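Local structure of beta-galactosidase (Geobacillus stearothermophilus, 4OIF) at residues 399-411 / 631-643. The protein probably hydrolyses terminal non-reducing beta-D-galactose residues in beta-D-galactosides, as a zinc-containing member of glycosyl hydrolase family 42. Sequence-based numbering, arbitrary orientation.
Sequences KKMSGIVGTNRPA and QARQAPECDYVFI
Gln634 N donates a nearly straight 2.8 Å hydrogen bond to Asn408 O where the loop 399-411, which runs from helix 386-399 to strand 413-416, lies against the 631-634/638-643 hairpin of the C-terminal domain. A water joins Asn408 N to Gln634 O beside it. Arg633 carries the polar centre: its chain bends at chi3 (67°) and brings NH2 within 2.6 Å of Thr407 O, which it meets on a lone pair in the carbonyl plane, while NE adds a weak bond to the same oxygen. Ile404 O lies over one face of this guanidinium, and Asp355 forms a salt bridge with NH2. From the loop, both terminal nitrogens of Arg409 grip OE1 of Gln631, on the same strand as Arg633, end-on, NH1 at 3.1 Å and NH2 at 3.3 Å, with guanidinium and amide planes only 8° apart; NH1 also bonds to Ala351 O. A leucine in place of Arg409 would probably leave Gln631 OE1 and Ala351 O without these donors and the Gln631 amide freer to turn. On the apolar side, Ile404 CG1 sits over the Tyr640 ring, 3.7 Å from its centroid, in a CH-pi contact, and Cys638 SG covers the opposite face. Met401 CE meets the Phe642 edge at CZ, 3.6 Å away. In this buried junction an arginine from each segment thus donates to a neutral oxygen of the other, beside an aromatic patch, so that directional bonds and close packing together fix the loop on the hairpin.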
loop_
_atom_site.group_PDB
_atom_site.type_symbol
_atom_site.label_atom_id
_atom_site.label_comp_id
_atom_site.label_asym_id
_atom_site.label_seq_id
_atom_site.Cartn_x
_atom_site.Cartn_y
_atom_site.Cartn_z
ATOM N N LYS A 399 -21.863 14.606 40.050
ATOM C CA LYS A 399 -22.085 15.475 41.199
ATOM C C LYS A 399 -22.315 14.683 42.490
ATOM O O LYS A 399 -22.013 15.167 43.576
ATOM C CB LYS A 399 -23.253 16.422 40.927
ATOM C CG LYS A 399 -22.884 17.480 39.900
ATOM C CD LYS A 399 -24.006 18.450 39.576
ATOM C CE LYS A 399 -23.450 19.622 38.766
ATOM N NZ LYS A 399 -24.491 20.572 38.272
ATOM N N LYS A 400 -22.821 13.457 42.376
ATOM C CA LYS A 400 -23.046 12.627 43.559
ATOM C C LYS A 400 -21.831 11.783 43.911
ATOM O O LYS A 400 -21.928 10.898 44.758
ATOM C CB LYS A 400 -24.243 11.692 43.365
ATOM C CG LYS A 400 -25.526 12.360 42.907
ATOM C CD LYS A 400 -26.618 11.321 42.664
ATOM C CE LYS A 400 -27.875 11.943 42.056
ATOM N NZ LYS A 400 -28.933 10.917 41.798
ATOM N N MET A 401 -20.691 12.050 43.277
ATOM C CA MET A 401 -19.541 11.151 43.403
ATOM C C MET A 401 -18.271 11.799 43.963
ATOM O O MET A 401 -17.174 11.278 43.781
ATOM C CB MET A 401 -19.243 10.514 42.031
ATOM C CG MET A 401 -20.249 9.430 41.633
ATOM S SD MET A 401 -20.203 8.947 39.897
ATOM C CE MET A 401 -18.632 8.095 39.781
ATOM N N SER A 402 -18.409 12.915 44.670
ATOM C CA SER A 402 -17.231 13.661 45.100
ATOM C C SER A 402 -16.356 12.908 46.100
ATOM O O SER A 402 -15.196 13.253 46.292
ATOM C CB SER A 402 -17.655 14.999 45.696
ATOM O OG SER A 402 -18.562 14.798 46.755
ATOM N N GLY A 403 -16.905 11.881 46.735
ATOM C CA GLY A 403 -16.154 11.093 47.698
ATOM C C GLY A 403 -15.122 10.191 47.047
ATOM O O GLY A 403 -14.162 9.744 47.680
ATOM N N ILE A 404 -15.321 9.925 45.763
ATOM C CA ILE A 404 -14.391 9.106 45.016
ATOM C C ILE A 404 -13.126 9.916 44.669
ATOM O O ILE A 404 -12.023 9.358 44.519
ATOM C CB ILE A 404 -15.078 8.556 43.763
ATOM C CG1 ILE A 404 -16.308 7.742 44.182
ATOM C CG2 ILE A 404 -14.126 7.699 42.949
ATOM C CD1 ILE A 404 -17.335 7.541 43.066
ATOM N N VAL A 405 -13.286 11.233 44.582
ATOM C CA VAL A 405 -12.173 12.115 44.246
ATOM C C VAL A 405 -10.968 11.895 45.161
ATOM O O VAL A 405 -11.074 11.960 46.389
ATOM C CB VAL A 405 -12.588 13.600 44.310
ATOM C CG1 VAL A 405 -11.377 14.504 44.089
ATOM C CG2 VAL A 405 -13.665 13.884 43.280
ATOM N N GLY A 406 -9.825 11.613 44.551
ATOM C CA GLY A 406 -8.594 11.417 45.291
ATOM C C GLY A 406 -8.401 10.024 45.854
ATOM O O GLY A 406 -7.344 9.731 46.406
ATOM N N THR A 407 -9.407 9.161 45.736
ATOM C CA THR A 407 -9.233 7.784 46.197
ATOM C C THR A 407 -8.298 6.999 45.278
ATOM O O THR A 407 -8.316 7.167 44.047
ATOM C CB THR A 407 -10.574 7.021 46.291
ATOM O OG1 THR A 407 -11.233 7.045 45.014
ATOM C CG2 THR A 407 -11.472 7.644 47.355
ATOM N N ASN A 408 -7.497 6.136 45.885
ATOM C CA ASN A 408 -6.598 5.259 45.146
ATOM C C ASN A 408 -7.135 3.833 45.079
ATOM O O ASN A 408 -8.290 3.579 45.448
ATOM C CB ASN A 408 -5.208 5.287 45.779
ATOM C CG ASN A 408 -4.558 6.668 45.683
ATOM O OD1 ASN A 408 -4.111 7.086 44.606
ATOM N ND2 ASN A 408 -4.509 7.383 46.805
ATOM N N ARG A 409 -6.315 2.908 44.589
ATOM C CA ARG A 409 -6.771 1.533 44.401
ATOM C C ARG A 409 -5.610 0.568 44.246
ATOM O O ARG A 409 -5.295 0.126 43.135
ATOM C CB ARG A 409 -7.691 1.423 43.187
ATOM C CG ARG A 409 -7.312 2.304 42.001
ATOM C CD ARG A 409 -8.066 1.861 40.768
ATOM N NE ARG A 409 -7.598 0.549 40.336
ATOM C CZ ARG A 409 -8.309 -0.297 39.603
ATOM N NH1 ARG A 409 -9.538 0.025 39.227
ATOM N NH2 ARG A 409 -7.791 -1.466 39.249
ATOM N N PRO A 410 -4.984 0.219 45.374
ATOM C CA PRO A 410 -3.776 -0.603 45.377
ATOM C C PRO A 410 -4.049 -1.973 44.786
ATOM O O PRO A 410 -5.117 -2.550 44.995
ATOM C CB PRO A 410 -3.412 -0.699 46.866
ATOM C CG PRO A 410 -4.134 0.443 47.517
ATOM C CD PRO A 410 -5.419 0.555 46.739
ATOM N N ALA A 411 -3.084 -2.480 44.036
ATOM C CA ALA A 411 -3.225 -3.780 43.409
ATOM C C ALA A 411 -2.136 -4.708 43.921
ATOM O O ALA A 411 -1.040 -4.262 44.250
ATOM C CB ALA A 411 -3.163 -3.649 41.875
ATOM N N GLN A 631 -15.070 -3.076 39.159
ATOM C CA GLN A 631 -13.815 -2.406 39.486
ATOM C C GLN A 631 -14.028 -1.447 40.633
ATOM O O GLN A 631 -15.077 -0.835 40.716
ATOM C CB GLN A 631 -13.268 -1.644 38.274
ATOM C CG GLN A 631 -12.713 -2.521 37.160
ATOM C CD GLN A 631 -11.459 -3.249 37.575
ATOM O OE1 GLN A 631 -10.656 -2.741 38.369
ATOM N NE2 GLN A 631 -11.284 -4.454 37.050
ATOM N N ALA A 632 -13.034 -1.279 41.498
ATOM C CA ALA A 632 -13.234 -0.480 42.701
ATOM C C ALA A 632 -12.158 0.574 42.996
ATOM O O ALA A 632 -11.002 0.467 42.575
ATOM C CB ALA A 632 -13.361 -1.398 43.884
ATOM N N ARG A 633 -12.558 1.595 43.742
ATOM C CA ARG A 633 -11.611 2.521 44.343
ATOM C C ARG A 633 -11.816 2.509 45.846
ATOM O O ARG A 633 -12.910 2.275 46.324
ATOM C CB ARG A 633 -11.777 3.916 43.760
ATOM C CG ARG A 633 -11.365 3.944 42.298
ATOM C CD ARG A 633 -11.575 5.270 41.668
ATOM N NE ARG A 633 -10.686 6.281 42.217
ATOM C CZ ARG A 633 -10.610 7.511 41.733
ATOM N NH1 ARG A 633 -11.376 7.844 40.699
ATOM N NH2 ARG A 633 -9.784 8.398 42.278
ATOM N N GLN A 634 -10.750 2.727 46.597
ATOM C CA GLN A 634 -10.818 2.516 48.026
ATOM C C GLN A 634 -10.504 3.780 48.799
ATOM O O GLN A 634 -9.463 4.403 48.597
ATOM C CB GLN A 634 -9.865 1.390 48.428
ATOM C CG GLN A 634 -10.003 0.164 47.548
ATOM C CD GLN A 634 -9.404 -1.084 48.165
ATOM O OE1 GLN A 634 -8.257 -1.436 47.902
ATOM N NE2 GLN A 634 -10.188 -1.767 48.985
ATOM N N ALA A 635 -11.429 4.158 49.676
ATOM C CA ALA A 635 -11.248 5.284 50.586
ATOM C C ALA A 635 -10.879 4.746 51.975
ATOM O O ALA A 635 -10.978 3.542 52.212
ATOM C CB ALA A 635 -12.515 6.123 50.637
ATOM N N PRO A 636 -10.428 5.621 52.891
ATOM C CA PRO A 636 -10.133 5.106 54.234
ATOM C C PRO A 636 -11.357 4.457 54.872
ATOM O O PRO A 636 -11.275 3.356 55.413
ATOM C CB PRO A 636 -9.720 6.359 55.009
ATOM C CG PRO A 636 -9.245 7.315 53.974
ATOM C CD PRO A 636 -10.088 7.052 52.764
ATOM N N GLU A 637 -12.490 5.141 54.767
ATOM C CA GLU A 637 -13.727 4.713 55.397
ATOM C C GLU A 637 -14.555 3.718 54.578
ATOM O O GLU A 637 -15.400 3.025 55.143
ATOM C CB GLU A 637 -14.588 5.939 55.715
ATOM C CG GLU A 637 -15.188 6.646 54.498
ATOM C CD GLU A 637 -14.216 7.599 53.801
ATOM O OE1 GLU A 637 -13.003 7.537 54.078
ATOM O OE2 GLU A 637 -14.675 8.418 52.974
ATOM N N CYS A 638 -14.337 3.641 53.265
ATOM C CA CYS A 638 -15.182 2.771 52.447
ATOM C C CYS A 638 -14.657 2.402 51.064
ATOM O O CYS A 638 -13.747 3.025 50.518
ATOM C CB CYS A 638 -16.558 3.411 52.271
ATOM S SG CYS A 638 -16.531 4.859 51.238
ATOM N N ASP A 639 -15.267 1.366 50.506
ATOM C CA ASP A 639 -15.004 0.961 49.142
ATOM C C ASP A 639 -16.070 1.553 48.212
ATOM O O ASP A 639 -17.248 1.610 48.556
ATOM C CB ASP A 639 -14.966 -0.570 49.036
ATOM C CG ASP A 639 -13.708 -1.176 49.663
ATOM O OD1 ASP A 639 -12.628 -0.540 49.618
ATOM O OD2 ASP A 639 -13.803 -2.305 50.192
ATOM N N TYR A 640 -15.637 2.032 47.051
ATOM C CA TYR A 640 -16.538 2.438 45.978
ATOM C C TYR A 640 -16.398 1.456 44.836
ATOM O O TYR A 640 -15.338 1.324 44.244
ATOM C CB TYR A 640 -16.237 3.845 45.478
ATOM C CG TYR A 640 -16.407 4.931 46.500
ATOM C CD1 TYR A 640 -15.299 5.548 47.075
ATOM C CD2 TYR A 640 -17.671 5.352 46.888
ATOM C CE1 TYR A 640 -15.451 6.554 48.010
ATOM C CE2 TYR A 640 -17.830 6.360 47.818
ATOM C CZ TYR A 640 -16.720 6.957 48.376
ATOM O OH TYR A 640 -16.870 7.962 49.304
ATOM N N VAL A 641 -17.484 0.778 44.523
ATOM C CA VAL A 641 -17.445 -0.322 43.599
ATOM C C VAL A 641 -18.326 -0.039 42.393
ATOM O O VAL A 641 -19.466 0.368 42.523
ATOM C CB VAL A 641 -17.876 -1.610 44.311
ATOM C CG1 VAL A 641 -17.755 -2.805 43.379
ATOM C CG2 VAL A 641 -17.017 -1.811 45.570
ATOM N N PHE A 642 -17.772 -0.240 41.211
ATOM C CA PHE A 642 -18.483 -0.036 39.960
ATOM C C PHE A 642 -18.810 -1.387 39.343
ATOM O O PHE A 642 -17.905 -2.187 39.058
ATOM C CB PHE A 642 -17.639 0.785 38.977
ATOM C CG PHE A 642 -17.433 2.212 39.377
ATOM C CD1 PHE A 642 -16.604 2.542 40.441
ATOM C CD2 PHE A 642 -18.040 3.233 38.665
ATOM C CE1 PHE A 642 -16.405 3.874 40.808
ATOM C CE2 PHE A 642 -17.845 4.570 39.021
ATOM C CZ PHE A 642 -17.027 4.889 40.097
ATOM N N ILE A 643 -20.097 -1.634 39.129
ATOM C CA ILE A 643 -20.554 -2.839 38.452
ATOM C C ILE A 643 -21.065 -2.464 37.061
ATOM O O ILE A 643 -22.130 -1.866 36.910
ATOM C CB ILE A 643 -21.643 -3.556 39.257
ATOM C CG1 ILE A 643 -21.214 -3.683 40.728
ATOM C CG2 ILE A 643 -21.939 -4.912 38.645
ATOM C CD1 ILE A 643 -22.290 -4.267 41.668
HETATM O O HOH W 1 -7.825 6.420 48.806
#